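Local coordinates for protein dihydropteroate synthase (Stenotrophomonas maltophilia, PDB 7L6P) that probably catalyses the condensation of para-aminobenzoate with 6-hydroxymethyl-7,8-dihydropterin diphosphate to 7,8-dihydropteroate, a magnesium-dependent step of folate synthesis, at residues A[153-158]-A[165-170]; A[169-174]-A[218-223]; A[14-17]-A[22-25]. All blocks are in the same frame, centred on the assembly; numbering follows the deposited sequence.

Contact 1: residues A[153-158]-A[165-170]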
ATOM      1  N   HIS A 153     -22.878   6.396  -5.249  1.00 50.27           N
ATOM      2  CA  HIS A 153     -23.916   5.461  -4.852  1.00 49.40           C
ATOM      3  C   HIS A 153     -23.945   5.373  -3.338  1.00 52.96           C
ATOM      4  O   HIS A 153     -22.895   5.211  -2.699  1.00 51.56           O
ATOM      5  CB  HIS A 153     -23.696   4.062  -5.419  1.00 48.70           C
ATOM      6  CG  HIS A 153     -24.659   3.048  -4.877  1.00 50.27           C
ATOM      7  ND1 HIS A 153     -24.472   2.402  -3.671  1.00 53.30           N
ATOM      8  CD2 HIS A 153     -25.839   2.597  -5.366  1.00 47.24           C
ATOM      9  CE1 HIS A 153     -25.490   1.589  -3.442  1.00 53.76           C
ATOM     10  NE2 HIS A 153     -26.334   1.690  -4.457  1.00 54.00           N
ATOM     11  N   MET A 154     -25.138   5.509  -2.774  1.00 54.85           N
ATOM     12  CA  MET A 154     -25.393   5.137  -1.389  1.00 54.01           C
ATOM     13  C   MET A 154     -26.782   4.541  -1.273  1.00 56.77           C
ATOM     14  O   MET A 154     -27.720   4.986  -1.932  1.00 54.62           O
ATOM     15  CB  MET A 154     -25.263   6.322  -0.437  1.00 54.28           C
ATOM     16  CG  MET A 154     -26.215   7.470  -0.705  1.00 57.90           C
ATOM     17  SD  MET A 154     -26.284   8.636   0.669  1.00 69.43           S
ATOM     18  CE  MET A 154     -27.070   7.575   1.857  1.00 67.54           C
ATOM     19  N   GLN A 155     -26.889   3.519  -0.440  1.00 62.32           N
ATOM     20  CA  GLN A 155     -28.165   3.012   0.031  1.00 62.82           C
ATOM     21  C   GLN A 155     -28.532   3.819   1.268  1.00 64.05           C
ATOM     22  O   GLN A 155     -27.686   4.036   2.131  1.00 63.68           O
ATOM     23  CB  GLN A 155     -28.055   1.524   0.348  1.00 62.90           C
ATOM     24  CG  GLN A 155     -29.294   0.725   0.021  1.00 69.42           C
ATOM     25  CD  GLN A 155     -29.093  -0.774   0.191  1.00 70.80           C
ATOM     26  OE1 GLN A 155     -29.201  -1.536  -0.771  1.00 71.97           O
ATOM     27  NE2 GLN A 155     -28.810  -1.204   1.417  1.00 72.57           N
ATOM     28  N   GLY A 156     -29.744   4.353   1.303  1.00 67.42           N
ATOM     29  CA  GLY A 156     -30.178   5.213   2.382  1.00 61.48           C
ATOM     30  C   GLY A 156     -30.287   6.664   1.952  1.00 63.56           C
ATOM     31  O   GLY A 156     -30.232   7.003   0.768  1.00 66.36           O
ATOM     32  N   GLU A 157     -30.431   7.531   2.941  1.00 65.07           N
ATOM     33  CA  GLU A 157     -30.578   8.959   2.712  1.00 68.53           C
ATOM     34  C   GLU A 157     -29.529   9.709   3.507  1.00 68.81           C
ATOM     35  O   GLU A 157     -29.009   9.196   4.500  1.00 71.06           O
ATOM     36  CB  GLU A 157     -31.964   9.486   3.115  1.00 64.31           C
ATOM     37  CG  GLU A 157     -33.100   8.508   3.000  1.00 68.00           C
ATOM     38  CD  GLU A 157     -34.362   9.059   3.638  1.00 69.83           C
ATOM     39  OE1 GLU A 157     -34.751  10.204   3.309  1.00 66.79           O
ATOM     40  OE2 GLU A 157     -34.941   8.363   4.496  1.00 70.89           O
ATOM     41  N   PRO A 158     -29.186  10.933   3.086  1.00 70.58           N
ATOM     42  CA  PRO A 158     -28.261  11.760   3.878  1.00 69.32           C
ATOM     43  C   PRO A 158     -28.748  11.924   5.308  1.00 72.20           C
ATOM     44  O   PRO A 158     -29.867  12.399   5.526  1.00 72.50           O
ATOM     45  CB  PRO A 158     -28.255  13.098   3.130  1.00 68.81           C
ATOM     46  CG  PRO A 158     -28.616  12.724   1.692  1.00 66.61           C
ATOM     47  CD  PRO A 158     -29.574  11.575   1.808  1.00 63.05           C
ATOM     48  N   PRO A 165     -27.402  -3.089   5.768  1.00 84.07           N
ATOM     49  CA  PRO A 165     -27.437  -2.999   4.307  1.00 74.08           C
ATOM     50  C   PRO A 165     -27.529  -4.385   3.690  1.00 69.18           C
ATOM     51  O   PRO A 165     -26.937  -5.343   4.188  1.00 69.43           O
ATOM     52  CB  PRO A 165     -26.105  -2.324   3.967  1.00 73.32           C
ATOM     53  CG  PRO A 165     -25.631  -1.702   5.280  1.00 74.53           C
ATOM     54  CD  PRO A 165     -26.128  -2.615   6.332  1.00 78.76           C
ATOM     55  N   HIS A 166     -28.269  -4.487   2.595  1.00 64.52           N
ATOM     56  CA  HIS A 166     -28.472  -5.763   1.923  1.00 64.44           C
ATOM     57  C   HIS A 166     -28.461  -5.568   0.408  1.00 62.00           C
ATOM     58  O   HIS A 166     -28.918  -4.548  -0.111  1.00 58.70           O
ATOM     59  CB  HIS A 166     -29.786  -6.440   2.342  1.00 67.36           C
ATOM     60  CG  HIS A 166     -30.244  -7.489   1.372  1.00 77.44           C
ATOM     61  ND1 HIS A 166     -29.654  -8.734   1.284  1.00 78.99           N
ATOM     62  CD2 HIS A 166     -31.200  -7.457   0.408  1.00 77.28           C
ATOM     63  CE1 HIS A 166     -30.246  -9.431   0.325  1.00 76.31           C
ATOM     64  NE2 HIS A 166     -31.187  -8.679  -0.221  1.00 75.02           N
ATOM     65  N   TYR A 167     -27.916  -6.562  -0.289  1.00 63.22           N
ATOM     66  CA  TYR A 167     -27.872  -6.567  -1.745  1.00 60.61           C
ATOM     67  C   TYR A 167     -27.989  -8.003  -2.220  1.00 61.53           C
ATOM     68  O   TYR A 167     -27.251  -8.867  -1.749  1.00 62.92           O
ATOM     69  CB  TYR A 167     -26.564  -5.983  -2.270  1.00 54.78           C
ATOM     70  CG  TYR A 167     -26.301  -4.544  -1.918  1.00 55.49           C
ATOM     71  CD1 TYR A 167     -26.767  -3.518  -2.727  1.00 54.68           C
ATOM     72  CD2 TYR A 167     -25.544  -4.208  -0.801  1.00 53.25           C
ATOM     73  CE1 TYR A 167     -26.502  -2.199  -2.428  1.00 53.59           C
ATOM     74  CE2 TYR A 167     -25.296  -2.893  -0.483  1.00 52.99           C
ATOM     75  CZ  TYR A 167     -25.781  -1.892  -1.299  1.00 54.98           C
ATOM     76  OH  TYR A 167     -25.521  -0.568  -1.005  1.00 55.24           O
ATOM     77  N   ASP A 168     -28.882  -8.257  -3.168  1.00 60.85           N
ATOM     78  CA  ASP A 168     -28.827  -9.534  -3.864  1.00 61.44           C
ATOM     79  C   ASP A 168     -27.525  -9.638  -4.644  1.00 58.94           C
ATOM     80  O   ASP A 168     -26.874 -10.686  -4.661  1.00 62.30           O
ATOM     81  CB  ASP A 168     -30.013  -9.678  -4.811  1.00 61.07           C
ATOM     82  CG  ASP A 168     -31.336  -9.712  -4.088  1.00 72.48           C
ATOM     83  OD1 ASP A 168     -31.390 -10.258  -2.953  1.00 74.65           O
ATOM     84  OD2 ASP A 168     -32.328  -9.190  -4.668  1.00 72.14           O
ATOM     85  N   ASP A 169     -27.152  -8.562  -5.330  1.00 57.39           N
ATOM     86  CA  ASP A 169     -25.936  -8.534  -6.134  1.00 58.12           C
ATOM     87  C   ASP A 169     -25.421  -7.104  -6.071  1.00 55.76           C
ATOM     88  O   ASP A 169     -25.933  -6.241  -6.798  1.00 55.09           O
ATOM     89  CB  ASP A 169     -26.254  -8.955  -7.561  1.00 56.66           C
ATOM     90  CG  ASP A 169     -25.036  -9.059  -8.420  1.00 57.66           C
ATOM     91  OD1 ASP A 169     -24.135  -8.198  -8.323  1.00 57.64           O
ATOM     92  OD2 ASP A 169     -24.994 -10.021  -9.218  1.00 64.61           O
ATOM     93  N   VAL A 170     -24.427  -6.859  -5.211  1.00 47.44           N
ATOM     94  CA  VAL A 170     -24.031  -5.481  -4.938  1.00 44.89           C
ATOM     95  C   VAL A 170     -23.437  -4.837  -6.181  1.00 48.59           C
ATOM     96  O   VAL A 170     -23.664  -3.648  -6.438  1.00 47.99           O
ATOM     97  CB  VAL A 170     -23.079  -5.400  -3.728  1.00 46.89           C
ATOM     98  CG1 VAL A 170     -21.787  -6.180  -3.970  1.00 45.79           C
ATOM     99  CG2 VAL A 170     -22.779  -3.943  -3.377  1.00 44.18           C
TER
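Tyr167 OH is held by a hydrogen bond to Gly204 O, and two carbons crowd it: His153 CE1 at 3.3 Å and Gln155 CB at 3.6 Å. The histidine meets it edge-on, with the hydroxyl close to the imidazole plane. The neighbouring ring nitrogen, His153 ND1, is hydrogen-bonded to Lys205 NZ, which helps to set the rotation of the imidazole. Tyr167 reaches so far because its CG stands beside the backbone N and opposite the carbonyl carbon (chi1 -62°), which sends the ring across the gap toward residues 153-155.

Both segments belong to the connection that leaves barrel strand 149-152 at its C-terminal end, the active-site end of a TIM barrel, and leads into helix 170-188. Within it the phenol ring is sandwiched. Gln155 brings its amide oxygen over one face, OE1 3.2 Å from Tyr167 CE1, with the amide and ring planes 23° apart. Val170 CG2 covers the opposite face, 3.7 Å above the plane and over its centre. A long glutamine suits this place, because its chain, extended beyond CG, carries the flat amide out to the ring face and alongside the backbone of Pro165 and His166. NE2 of Gln155 comes within 3.7 Å of Pro165 CA, whereas its OE1 lies 3.1 Å from His166 O; two acceptors this close cannot bond and should repel mildly, so the assignment of amide O and N is uncertain.

Contact 2: residues A[169-174]-A[218-223]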
ATOM      1  N   ASP A 169     -27.152  -8.562  -5.330  1.00 57.39           N
ATOM      2  CA  ASP A 169     -25.936  -8.534  -6.134  1.00 58.12           C
ATOM      3  C   ASP A 169     -25.421  -7.104  -6.071  1.00 55.76           C
ATOM      4  O   ASP A 169     -25.933  -6.241  -6.798  1.00 55.09           O
ATOM      5  CB  ASP A 169     -26.254  -8.955  -7.561  1.00 56.66           C
ATOM      6  CG  ASP A 169     -25.036  -9.059  -8.420  1.00 57.66           C
ATOM      7  OD1 ASP A 169     -24.135  -8.198  -8.323  1.00 57.64           O
ATOM      8  OD2 ASP A 169     -24.994 -10.021  -9.218  1.00 64.61           O
ATOM      9  N   VAL A 170     -24.427  -6.859  -5.211  1.00 47.44           N
ATOM     10  CA  VAL A 170     -24.031  -5.481  -4.938  1.00 44.89           C
ATOM     11  C   VAL A 170     -23.437  -4.837  -6.181  1.00 48.59           C
ATOM     12  O   VAL A 170     -23.664  -3.648  -6.438  1.00 47.99           O
ATOM     13  CB  VAL A 170     -23.079  -5.400  -3.728  1.00 46.89           C
ATOM     14  CG1 VAL A 170     -21.787  -6.180  -3.970  1.00 45.79           C
ATOM     15  CG2 VAL A 170     -22.779  -3.943  -3.377  1.00 44.18           C
ATOM     16  N   VAL A 171     -22.662  -5.596  -6.965  1.00 49.87           N
ATOM     17  CA  VAL A 171     -22.074  -5.040  -8.182  1.00 47.40           C
ATOM     18  C   VAL A 171     -23.169  -4.662  -9.171  1.00 50.63           C
ATOM     19  O   VAL A 171     -23.274  -3.504  -9.586  1.00 52.35           O
ATOM     20  CB  VAL A 171     -21.071  -6.031  -8.797  1.00 52.11           C
ATOM     21  CG1 VAL A 171     -20.637  -5.568 -10.190  1.00 51.54           C
ATOM     22  CG2 VAL A 171     -19.852  -6.202  -7.875  1.00 48.21           C
ATOM     23  N   ALA A 172     -24.050  -5.610  -9.499  1.00 50.07           N
ATOM     24  CA  ALA A 172     -25.103  -5.335 -10.479  1.00 52.50           C
ATOM     25  C   ALA A 172     -26.007  -4.191 -10.028  1.00 53.38           C
ATOM     26  O   ALA A 172     -26.441  -3.373 -10.851  1.00 53.54           O
ATOM     27  CB  ALA A 172     -25.931  -6.596 -10.734  1.00 45.63           C
ATOM     28  N   GLU A 173     -26.275  -4.092  -8.722  1.00 52.28           N
ATOM     29  CA  GLU A 173     -27.189  -3.071  -8.217  1.00 48.71           C
ATOM     30  C   GLU A 173     -26.538  -1.697  -8.183  1.00 49.45           C
ATOM     31  O   GLU A 173     -27.214  -0.687  -8.421  1.00 46.94           O
ATOM     32  CB  GLU A 173     -27.695  -3.466  -6.836  1.00 48.91           C
ATOM     33  CG  GLU A 173     -28.676  -4.604  -6.914  1.00 54.94           C
ATOM     34  CD  GLU A 173     -29.159  -5.097  -5.542  1.00 56.09           C
ATOM     35  OE1 GLU A 173     -29.643  -4.263  -4.732  1.00 51.20           O
ATOM     36  OE2 GLU A 173     -29.060  -6.322  -5.299  1.00 53.75           O
ATOM     37  N   VAL A 174     -25.246  -1.635  -7.835  1.00 46.15           N
ATOM     38  CA  VAL A 174     -24.516  -0.370  -7.906  1.00 46.64           C
ATOM     39  C   VAL A 174     -24.382   0.065  -9.354  1.00 45.04           C
ATOM     40  O   VAL A 174     -24.548   1.245  -9.684  1.00 45.08           O
ATOM     41  CB  VAL A 174     -23.136  -0.485  -7.218  1.00 46.36           C
ATOM     42  CG1 VAL A 174     -22.291   0.737  -7.504  1.00 41.33           C
ATOM     43  CG2 VAL A 174     -23.290  -0.649  -5.708  1.00 46.25           C
ATOM     44  N   GLU A 218     -13.188  -2.657 -11.517  1.00 53.17           N
ATOM     45  CA  GLU A 218     -12.862  -2.431 -12.918  1.00 57.69           C
ATOM     46  C   GLU A 218     -14.079  -2.580 -13.812  1.00 56.10           C
ATOM     47  O   GLU A 218     -14.109  -1.989 -14.892  1.00 53.55           O
ATOM     48  CB  GLU A 218     -11.769  -3.393 -13.362  1.00 57.12           C
ATOM     49  CG  GLU A 218     -10.894  -2.885 -14.443  1.00 61.62           C
ATOM     50  CD  GLU A 218      -9.647  -3.719 -14.541  1.00 73.41           C
ATOM     51  OE1 GLU A 218      -9.361  -4.449 -13.550  1.00 69.66           O
ATOM     52  OE2 GLU A 218      -8.966  -3.639 -15.595  1.00 78.73           O
ATOM     53  N   ARG A 219     -15.093  -3.321 -13.356  1.00 55.30           N
ATOM     54  CA  ARG A 219     -16.336  -3.484 -14.107  0.75 54.91           C
ATOM     55  C   ARG A 219     -16.940  -2.138 -14.500  1.00 54.03           C
ATOM     56  O   ARG A 219     -17.586  -2.024 -15.542  1.00 55.18           O
ATOM     57  CB  ARG A 219     -17.320  -4.293 -13.247  0.75 53.89           C
ATOM     58  CG  ARG A 219     -18.529  -4.849 -13.954  0.75 55.90           C
ATOM     59  CD  ARG A 219     -19.797  -4.097 -13.568  0.75 53.74           C
ATOM     60  NE  ARG A 219     -20.912  -4.460 -14.435  0.75 57.84           N
ATOM     61  CZ  ARG A 219     -21.071  -4.017 -15.678  0.75 55.62           C
ATOM     62  NH1 ARG A 219     -20.202  -3.184 -16.230  0.75 54.05           N
ATOM     63  NH2 ARG A 219     -22.119  -4.429 -16.383  0.75 52.00           N
ATOM     64  N   PHE A 220     -16.757  -1.112 -13.667  1.00 54.63           N
ATOM     65  CA  PHE A 220     -17.436   0.167 -13.859  1.00 52.50           C
ATOM     66  C   PHE A 220     -16.731   1.094 -14.847  1.00 57.89           C
ATOM     67  O   PHE A 220     -17.271   2.163 -15.169  1.00 59.30           O
ATOM     68  CB  PHE A 220     -17.631   0.844 -12.495  1.00 52.95           C
ATOM     69  CG  PHE A 220     -18.469   0.032 -11.533  1.00 50.42           C
ATOM     70  CD1 PHE A 220     -17.897  -0.976 -10.773  1.00 51.15           C
ATOM     71  CD2 PHE A 220     -19.829   0.269 -11.395  1.00 50.78           C
ATOM     72  CE1 PHE A 220     -18.675  -1.739  -9.868  1.00 52.91           C
ATOM     73  CE2 PHE A 220     -20.610  -0.484 -10.494  1.00 52.40           C
ATOM     74  CZ  PHE A 220     -20.021  -1.495  -9.732  1.00 49.07           C
ATOM     75  N   LEU A 221     -15.543   0.727 -15.335  1.00 53.97           N
ATOM     76  CA  LEU A 221     -14.915   1.528 -16.376  1.00 56.87           C
ATOM     77  C   LEU A 221     -15.726   1.504 -17.660  1.00 57.22           C
ATOM     78  O   LEU A 221     -15.564   2.393 -18.499  1.00 54.66           O
ATOM     79  CB  LEU A 221     -13.503   1.007 -16.662  1.00 55.63           C
ATOM     80  CG  LEU A 221     -12.475   1.289 -15.574  1.00 59.17           C
ATOM     81  CD1 LEU A 221     -11.167   0.658 -15.964  1.00 52.34           C
ATOM     82  CD2 LEU A 221     -12.339   2.787 -15.318  1.00 55.35           C
ATOM     83  N   GLU A 222     -16.598   0.505 -17.821  1.00 57.02           N
ATOM     84  CA  GLU A 222     -17.437   0.433 -19.013  1.00 57.38           C
ATOM     85  C   GLU A 222     -18.433   1.585 -19.057  1.00 54.52           C
ATOM     86  O   GLU A 222     -18.973   1.880 -20.114  1.00 57.13           O
ATOM     87  CB  GLU A 222     -18.142  -0.916 -19.101  1.00 57.21           C
ATOM     88  N   LEU A 223     -18.761   2.190 -17.914  1.00 58.42           N
ATOM     89  CA  LEU A 223     -19.598   3.391 -17.941  1.00 56.03           C
ATOM     90  C   LEU A 223     -18.934   4.552 -18.686  1.00 55.14           C
ATOM     91  O   LEU A 223     -19.628   5.497 -19.059  1.00 60.22           O
ATOM     92  CB  LEU A 223     -19.978   3.811 -16.517  1.00 48.68           C
ATOM     93  CG  LEU A 223     -20.836   2.723 -15.881  1.00 52.89           C
ATOM     94  CD1 LEU A 223     -21.146   2.941 -14.374  1.00 51.10           C
ATOM     95  CD2 LEU A 223     -22.110   2.588 -16.698  1.00 51.07           C
TER
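The first turn of helix 170-188, in the outer layer of the TIM barrel, meets the 3-10 turns of residues 218-223 through Val171, Val174 and Phe220. The valines stand three residues apart, so they flank the same side of the helix, and Phe220 pushes the end of its ring against that side. Val174 CG1 approaches Phe220 CE2 to 3.6 Å, the two side chains crossing at about a right angle, while Val171 offers CG1 at 4.1 Å and its carbonyl O at 3.8 Å to Phe220 CZ. In Val174 the torsion chi1 of 170° turns CG1 away from the backbone N and toward the ring.

Phe220 is large enough to span from this helix to the barrel wall, where it touches Ile197 of strand 195-198 and the following Leu199. It thereby joins successive beta-alpha units, since the 3-10 turns lie between helix 207-215 and strand 227-229. Compact valines suit a helix surface approached this closely. Arg219 CD also lies 3.8 Å from Val171 CG1, but the arginine has two conformers and this touch is doubtful.

Asp169 N-caps the helix: its OD1 accepts from Ala172 N at 2.8 Å, nearly straight at 172° though from above the carboxylate plane. Glu173 OE2 in turn takes the Asp169 N-H at 2.9 Å, so the aspartate is held through both its side chain and its backbone.

Contact 3: residues A[14-17]-A[22-25]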
ATOM      1  N   PRO A  14      -7.744  11.562 -20.505  1.00 92.33           N
ATOM      2  CA  PRO A  14      -8.851  12.487 -20.259  1.00 86.34           C
ATOM      3  C   PRO A  14      -8.481  13.505 -19.199  1.00 80.78           C
ATOM      4  O   PRO A  14      -7.467  13.408 -18.510  1.00 81.56           O
ATOM      5  CB  PRO A  14      -9.981  11.571 -19.777  1.00 85.32           C
ATOM      6  CG  PRO A  14      -9.280  10.417 -19.163  1.00 84.41           C
ATOM      7  CD  PRO A  14      -8.006  10.219 -19.962  1.00 87.74           C
ATOM      8  N   GLN A  15      -9.368  14.469 -19.030  1.00 77.32           N
ATOM      9  CA  GLN A  15      -9.122  15.508 -18.051  1.00 73.21           C
ATOM     10  C   GLN A  15     -10.442  16.158 -17.677  1.00 72.00           C
ATOM     11  O   GLN A  15     -11.399  16.159 -18.454  1.00 77.83           O
ATOM     12  CB  GLN A  15      -8.157  16.548 -18.604  1.00 72.70           C
ATOM     13  CG  GLN A  15      -8.539  16.982 -19.994  1.00 73.27           C
ATOM     14  CD  GLN A  15      -7.722  18.152 -20.464  1.00 79.67           C
ATOM     15  OE1 GLN A  15      -8.106  19.306 -20.260  1.00 79.63           O
ATOM     16  NE2 GLN A  15      -6.575  17.870 -21.082  1.00 78.15           N
ATOM     17  N   LEU A  16     -10.467  16.733 -16.488  1.00 66.10           N
ATOM     18  CA  LEU A  16     -11.596  17.519 -16.027  1.00 66.92           C
ATOM     19  C   LEU A  16     -11.254  18.992 -16.161  1.00 67.27           C
ATOM     20  O   LEU A  16     -10.169  19.421 -15.745  1.00 65.80           O
ATOM     21  CB  LEU A  16     -11.930  17.189 -14.572  1.00 68.09           C
ATOM     22  CG  LEU A  16     -12.258  15.728 -14.306  1.00 64.10           C
ATOM     23  CD1 LEU A  16     -12.529  15.555 -12.847  1.00 63.14           C
ATOM     24  CD2 LEU A  16     -13.471  15.329 -15.112  1.00 63.55           C
ATOM     25  N   ASP A  17     -12.180  19.759 -16.733  1.00 62.64           N
ATOM     26  CA  ASP A  17     -12.108  21.217 -16.687  1.00 64.54           C
ATOM     27  C   ASP A  17     -12.916  21.676 -15.482  1.00 67.50           C
ATOM     28  O   ASP A  17     -14.138  21.832 -15.556  1.00 71.51           O
ATOM     29  CB  ASP A  17     -12.619  21.834 -17.981  1.00 63.73           C
ATOM     30  CG  ASP A  17     -12.318  23.321 -18.074  1.00 68.69           C
ATOM     31  OD1 ASP A  17     -12.241  23.982 -17.017  1.00 71.80           O
ATOM     32  OD2 ASP A  17     -12.130  23.828 -19.200  1.00 73.14           O
ATOM     33  N   ILE A  22      -7.603  22.885 -15.007  1.00 71.49           N
ATOM     34  CA  ILE A  22      -7.501  21.588 -15.665  1.00 68.58           C
ATOM     35  C   ILE A  22      -6.877  20.580 -14.708  1.00 69.91           C
ATOM     36  O   ILE A  22      -5.871  20.864 -14.045  1.00 70.15           O
ATOM     37  CB  ILE A  22      -6.683  21.698 -16.963  1.00 67.51           C
ATOM     38  CG1 ILE A  22      -7.349  22.642 -17.967  1.00 67.95           C
ATOM     39  CG2 ILE A  22      -6.507  20.327 -17.594  1.00 68.18           C
ATOM     40  CD1 ILE A  22      -8.679  22.146 -18.480  1.00 65.60           C
ATOM     41  N   LEU A  23      -7.456  19.377 -14.666  1.00 68.03           N
ATOM     42  CA  LEU A  23      -6.975  18.247 -13.882  1.00 63.63           C
ATOM     43  C   LEU A  23      -6.773  17.079 -14.835  1.00 66.76           C
ATOM     44  O   LEU A  23      -7.743  16.503 -15.335  1.00 65.81           O
ATOM     45  CB  LEU A  23      -7.971  17.887 -12.784  1.00 67.15           C
ATOM     46  CG  LEU A  23      -7.701  16.685 -11.879  1.00 68.79           C
ATOM     47  CD1 LEU A  23      -6.559  16.962 -10.877  1.00 62.85           C
ATOM     48  CD2 LEU A  23      -9.009  16.270 -11.154  1.00 60.46           C
ATOM     49  N   ARG A  24      -5.518  16.751 -15.116  1.00 70.18           N
ATOM     50  CA  ARG A  24      -5.207  15.652 -16.018  1.00 71.73           C
ATOM     51  C   ARG A  24      -5.394  14.321 -15.302  1.00 67.94           C
ATOM     52  O   ARG A  24      -5.030  14.177 -14.136  1.00 67.04           O
ATOM     53  CB  ARG A  24      -3.770  15.773 -16.527  1.00 71.56           C
ATOM     54  CG  ARG A  24      -3.571  16.792 -17.639  1.00 78.88           C
ATOM     55  CD  ARG A  24      -3.229  16.127 -18.979  1.00 84.45           C
ATOM     56  NE  ARG A  24      -1.986  15.362 -18.943  1.00 83.66           N
ATOM     57  CZ  ARG A  24      -1.644  14.442 -19.840  1.00 88.81           C
ATOM     58  NH1 ARG A  24      -2.438  14.134 -20.858  1.00 84.99           N
ATOM     59  NH2 ARG A  24      -0.475  13.814 -19.714  1.00 87.71           N
ATOM     60  N   LEU A  25      -5.937  13.338 -16.012  1.00 70.01           N
ATOM     61  CA  LEU A  25      -6.197  12.019 -15.453  1.00 67.38           C
ATOM     62  C   LEU A  25      -5.379  10.939 -16.166  1.00 67.22           C
ATOM     63  O   LEU A  25      -5.821   9.801 -16.346  1.00 66.16           O
ATOM     64  CB  LEU A  25      -7.695  11.715 -15.473  1.00 68.84           C
ATOM     65  CG  LEU A  25      -8.489  12.681 -14.578  1.00 68.34           C
ATOM     66  CD1 LEU A  25      -9.979  12.465 -14.679  1.00 65.09           C
ATOM     67  CD2 LEU A  25      -8.043  12.590 -13.104  1.00 61.62           C
TER
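Gln15 sets its CG between the backbone N and the carbonyl carbon (chi1 47°), while Ile22 folds CD1 back through chi2 of -65°; together these turns lay the amide oxygen of the glutamine over the isoleucine branches. Gln15 OE1 comes to 3.3 Å from Ile22 CG2, and Ile22 CD1 also reaches Asp17 CG at 3.8 Å. Gln15, Asp17, Ile22 and Arg24 share this more exposed face of a beta hairpin, where polar groups can meet water and the branched isoleucine suits an extended strand. Asp17 OD1 is hydrogen-bonded to Gly20 N at the turn.

The strands run antiparallel, their axes 169° apart. Leu16 and Leu23 form the hydrogen-bonded pair, with Leu16 N to Leu23 O at 3.0 Å and Leu23 N to Leu16 O at 2.9 Å. Flanking it are the non-hydrogen-bonded pairs Gln15 with Arg24 and Asp17 with Ile22. One more bond, Leu25 N to Pro14 O at 2.9 Å, extends the ladder past the strands. Proline is tolerated there because only its carbonyl is used; without an N-H it returns no bond, and its CG rests against Leu25 CB.

The other face is apolar. Leu16 and Leu23 lie side by side, with CD1 of Leu16 and CD2 of Leu23 4.0 Å apart, and Leu25 CD1 crosses to Leu16 CG at 4.0 Å. From this buried side Leu23 and Leu25 press on Ile267 of strand 267-270, Leu23 also on Asp66 just before strand 67-71 and Leu25 on Pro226 just before strand 227-229, so the hairpin lies across the N-terminal end of the barrel, against these strand starts.

How the contacts relate
Along the chain contact 3 comes first, then contact 1, and contact 2 starts where contact 1 ends. Contacts 1 and 2 share Asp169 and Val170, have centres 13 Å apart, and touch at several places, most closely between Asp168 N and Glu173 OE2 (2.9 Å). Helix 170-188 links them: its incoming loop folds at the C-terminal end of the barrel, and its first turn packs against residues 218-223, whose Phe220 reaches the barrel wall. Contact 3 lies across the chain's centre from contact 1, centres about 30 Å apart, and about 23 Å from contact 2. The hairpin thus sits at the N-terminal end of the barrel, opposite the end that in TIM-barrel enzymes carries the active-site loops.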